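Local atomic coordinates of glutathione S-transferase (Lodderomyces elongisporus, PDB entry 4IVF), a protein that binds two glutathione molecules per subunit and, as a member of the glutathione S-transferase superfamily, probably catalyses glutathione-dependent chemistry. Residues K20-F24 / V176-L182. Residues are numbered along the deposited sequence; the frame is centred on the assembly and turned at random.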
ATOM      1  N   LYS F  20     -12.245   6.634   3.099  1.00 14.57           N
ATOM      2  CA  LYS F  20     -12.174   5.293   2.523  1.00 17.62           C
ATOM      3  C   LYS F  20     -12.909   4.311   3.413  1.00 19.87           C
ATOM      4  O   LYS F  20     -13.709   3.499   2.946  1.00 18.33           O
ATOM      5  CB  LYS F  20     -10.730   4.821   2.399  1.00 10.73           C
ATOM      6  CG  LYS F  20      -9.894   5.486   1.328  1.00 10.74           C
ATOM      7  CD  LYS F  20      -8.543   4.812   1.343  1.00 10.33           C
ATOM      8  CE  LYS F  20      -7.436   5.605   0.697  1.00 10.34           C
ATOM      9  NZ  LYS F  20      -6.131   4.896   0.965  1.00 10.30           N
ATOM     10  N   ILE F  21     -12.637   4.401   4.708  1.00 15.86           N
ATOM     11  CA  ILE F  21     -13.176   3.451   5.658  1.00 14.12           C
ATOM     12  C   ILE F  21     -14.629   3.767   5.995  1.00 15.32           C
ATOM     13  O   ILE F  21     -15.461   2.864   6.060  1.00 20.68           O
ATOM     14  CB  ILE F  21     -12.315   3.373   6.946  1.00 17.36           C
ATOM     15  CG1 ILE F  21     -10.855   3.066   6.593  1.00 18.76           C
ATOM     16  CG2 ILE F  21     -12.863   2.328   7.887  1.00 13.08           C
ATOM     17  CD1 ILE F  21     -10.679   2.065   5.463  1.00 10.54           C
ATOM     18  N   SER F  22     -14.949   5.043   6.186  1.00 14.93           N
ATOM     19  CA  SER F  22     -16.326   5.386   6.544  1.00 13.21           C
ATOM     20  C   SER F  22     -17.282   5.103   5.379  1.00 18.11           C
ATOM     21  O   SER F  22     -18.392   4.622   5.585  1.00 14.54           O
ATOM     22  CB  SER F  22     -16.448   6.834   7.017  1.00 13.50           C
ATOM     23  OG  SER F  22     -16.185   7.760   5.973  1.00 15.99           O
ATOM     24  N   ILE F  23     -16.845   5.401   4.162  1.00 19.45           N
ATOM     25  CA  ILE F  23     -17.605   5.007   2.975  1.00 22.33           C
ATOM     26  C   ILE F  23     -17.788   3.480   2.876  1.00 23.12           C
ATOM     27  O   ILE F  23     -18.896   3.002   2.630  1.00 21.33           O
ATOM     28  CB  ILE F  23     -16.965   5.532   1.680  1.00 16.18           C
ATOM     29  CG1 ILE F  23     -17.078   7.059   1.616  1.00 16.46           C
ATOM     30  CG2 ILE F  23     -17.642   4.904   0.456  1.00 23.69           C
ATOM     31  CD1 ILE F  23     -16.235   7.677   0.552  1.00 16.44           C
ATOM     32  N   PHE F  24     -16.720   2.708   3.066  1.00 18.46           N
ATOM     33  CA  PHE F  24     -16.871   1.259   2.917  1.00 19.37           C
ATOM     34  C   PHE F  24     -17.776   0.663   3.984  1.00 21.45           C
ATOM     35  O   PHE F  24     -18.583  -0.217   3.688  1.00 17.02           O
ATOM     36  CB  PHE F  24     -15.542   0.509   2.874  1.00 13.12           C
ATOM     37  CG  PHE F  24     -15.648  -0.827   2.209  1.00 13.59           C
ATOM     38  CD1 PHE F  24     -16.361  -0.961   1.022  1.00 18.35           C
ATOM     39  CD2 PHE F  24     -15.050  -1.946   2.756  1.00 13.50           C
ATOM     40  CE1 PHE F  24     -16.481  -2.200   0.394  1.00 20.02           C
ATOM     41  CE2 PHE F  24     -15.159  -3.182   2.143  1.00 14.11           C
ATOM     42  CZ  PHE F  24     -15.879  -3.314   0.951  1.00 14.83           C
ATOM     43  N   VAL F 176     -13.013  -2.767  -3.150  1.00 15.64           N
ATOM     44  CA  VAL F 176     -12.295  -1.890  -2.229  1.00 13.49           C
ATOM     45  C   VAL F 176     -11.327  -0.997  -3.007  1.00 16.15           C
ATOM     46  O   VAL F 176     -10.969   0.083  -2.554  1.00 13.67           O
ATOM     47  CB  VAL F 176     -11.522  -2.680  -1.127  1.00 15.87           C
ATOM     48  CG1 VAL F 176     -12.483  -3.323  -0.132  1.00 12.78           C
ATOM     49  CG2 VAL F 176     -10.617  -3.735  -1.743  1.00 17.85           C
ATOM     50  N   ALA F 177     -10.905  -1.448  -4.183  1.00 14.73           N
ATOM     51  CA  ALA F 177      -9.984  -0.646  -4.973  1.00 18.21           C
ATOM     52  C   ALA F 177     -10.659   0.656  -5.411  1.00 15.56           C
ATOM     53  O   ALA F 177     -10.067   1.726  -5.324  1.00 16.69           O
ATOM     54  CB  ALA F 177      -9.460  -1.433  -6.167  1.00 13.80           C
ATOM     55  N   ASP F 178     -11.907   0.570  -5.855  1.00 15.93           N
ATOM     56  CA  ASP F 178     -12.660   1.772  -6.216  1.00 16.44           C
ATOM     57  C   ASP F 178     -12.880   2.673  -4.999  1.00 15.63           C
ATOM     58  O   ASP F 178     -12.717   3.888  -5.067  1.00 16.48           O
ATOM     59  CB  ASP F 178     -14.014   1.403  -6.826  1.00 16.62           C
ATOM     60  CG  ASP F 178     -13.887   0.483  -8.022  1.00 15.52           C
ATOM     61  OD1 ASP F 178     -13.808  -0.747  -7.828  1.00 14.71           O
ATOM     62  OD2 ASP F 178     -13.861   0.990  -9.159  1.00 24.84           O
ATOM     63  N   PHE F 179     -13.267   2.080  -3.880  1.00 13.21           N
ATOM     64  CA  PHE F 179     -13.558   2.890  -2.710  1.00 13.22           C
ATOM     65  C   PHE F 179     -12.311   3.561  -2.162  1.00 10.88           C
ATOM     66  O   PHE F 179     -12.371   4.692  -1.702  1.00 14.32           O
ATOM     67  CB  PHE F 179     -14.326   2.083  -1.672  1.00 16.35           C
ATOM     68  CG  PHE F 179     -15.689   1.669  -2.147  1.00 17.85           C
ATOM     69  CD1 PHE F 179     -16.655   2.625  -2.415  1.00 13.53           C
ATOM     70  CD2 PHE F 179     -15.992   0.334  -2.367  1.00 17.52           C
ATOM     71  CE1 PHE F 179     -17.913   2.265  -2.871  1.00 16.58           C
ATOM     72  CE2 PHE F 179     -17.236  -0.039  -2.825  1.00 17.05           C
ATOM     73  CZ  PHE F 179     -18.208   0.934  -3.083  1.00 16.47           C
ATOM     74  N   ALA F 180     -11.176   2.881  -2.263  1.00 16.41           N
ATOM     75  CA  ALA F 180      -9.882   3.463  -1.904  1.00 13.84           C
ATOM     76  C   ALA F 180      -9.557   4.688  -2.744  1.00 14.37           C
ATOM     77  O   ALA F 180      -9.185   5.736  -2.207  1.00 11.70           O
ATOM     78  CB  ALA F 180      -8.765   2.423  -2.036  1.00 12.90           C
ATOM     79  N   LEU F 181      -9.675   4.553  -4.063  1.00  9.48           N
ATOM     80  CA  LEU F 181      -9.363   5.658  -4.966  1.00  9.34           C
ATOM     81  C   LEU F 181     -10.299   6.851  -4.718  1.00 10.69           C
ATOM     82  O   LEU F 181      -9.888   8.018  -4.753  1.00 10.24           O
ATOM     83  CB  LEU F 181      -9.446   5.194  -6.432  1.00  9.45           C
ATOM     84  CG  LEU F 181      -9.142   6.294  -7.459  1.00  9.49           C
ATOM     85  CD1 LEU F 181      -7.717   6.786  -7.307  1.00  9.01           C
ATOM     86  CD2 LEU F 181      -9.407   5.828  -8.883  1.00  9.86           C
ATOM     87  N   LEU F 182     -11.556   6.535  -4.441  1.00 10.33           N
ATOM     88  CA  LEU F 182     -12.610   7.532  -4.275  1.00 11.83           C
ATOM     89  C   LEU F 182     -12.309   8.551  -3.164  1.00 13.58           C
ATOM     90  O   LEU F 182     -12.608   9.739  -3.300  1.00 12.36           O
ATOM     91  CB  LEU F 182     -13.935   6.818  -3.992  1.00 11.70           C
ATOM     92  CG  LEU F 182     -15.194   7.664  -3.853  1.00 13.53           C
ATOM     93  CD1 LEU F 182     -15.404   8.502  -5.109  1.00 14.11           C
ATOM     94  CD2 LEU F 182     -16.402   6.786  -3.564  1.00 14.60           C
TER
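Phe179 and Phe24 have the two largest buried areas of this contact, and their rings meet obliquely, with planes inclined by 39°. The centroids lie 5.5 Å apart, and Phe24 CD1 comes within 3.6 Å of Phe179 CD2. The first torsion of Phe24 sets CG opposite the backbone N and swings the ring so that its end comes nearer to segment 176-182, while the bond to CB points past it. Phe179, by contrast, has its CB directed toward segment 20-24. One face of the Phe24 ring receives Val176 CG1 in a CH-pi contact, the methyl carbon standing 3.9 Å from the ring centroid and 30° off its normal, so that it sits nearest the CE2 and CZ side. Ile23 CG2 adds a further apolar touch on Phe179, 3.8 Å from CD1 of that ring.

The two helices run closer to antiparallel than parallel, at 131°, with axes 8.9 Å apart. In the GST fold this is an interdomain contact: helix 16-27 belongs to the thioredoxin-like N-terminal domain and helix 176-185 to the all-helical C-terminal domain. No hydrogen bond links the two segments; the contact is buried and made largely by apolar side chains.

Lys20 packs by its aliphatic part. Beyond CG the chain is extended and passes alongside Ala180, with CD 4.1 Å from Ala180 CB and CE 3.4 Å from Ala180 O. Its ammonium group continues past this helix to hydrogen bonds with Gln114 OE1, Thr78 OG1 and Asn17 OD1. Thr78 and Asn17 both bind glutathione, and the Lys20 side chain itself approaches a bound glutathione to about 4 Å between nearest atoms.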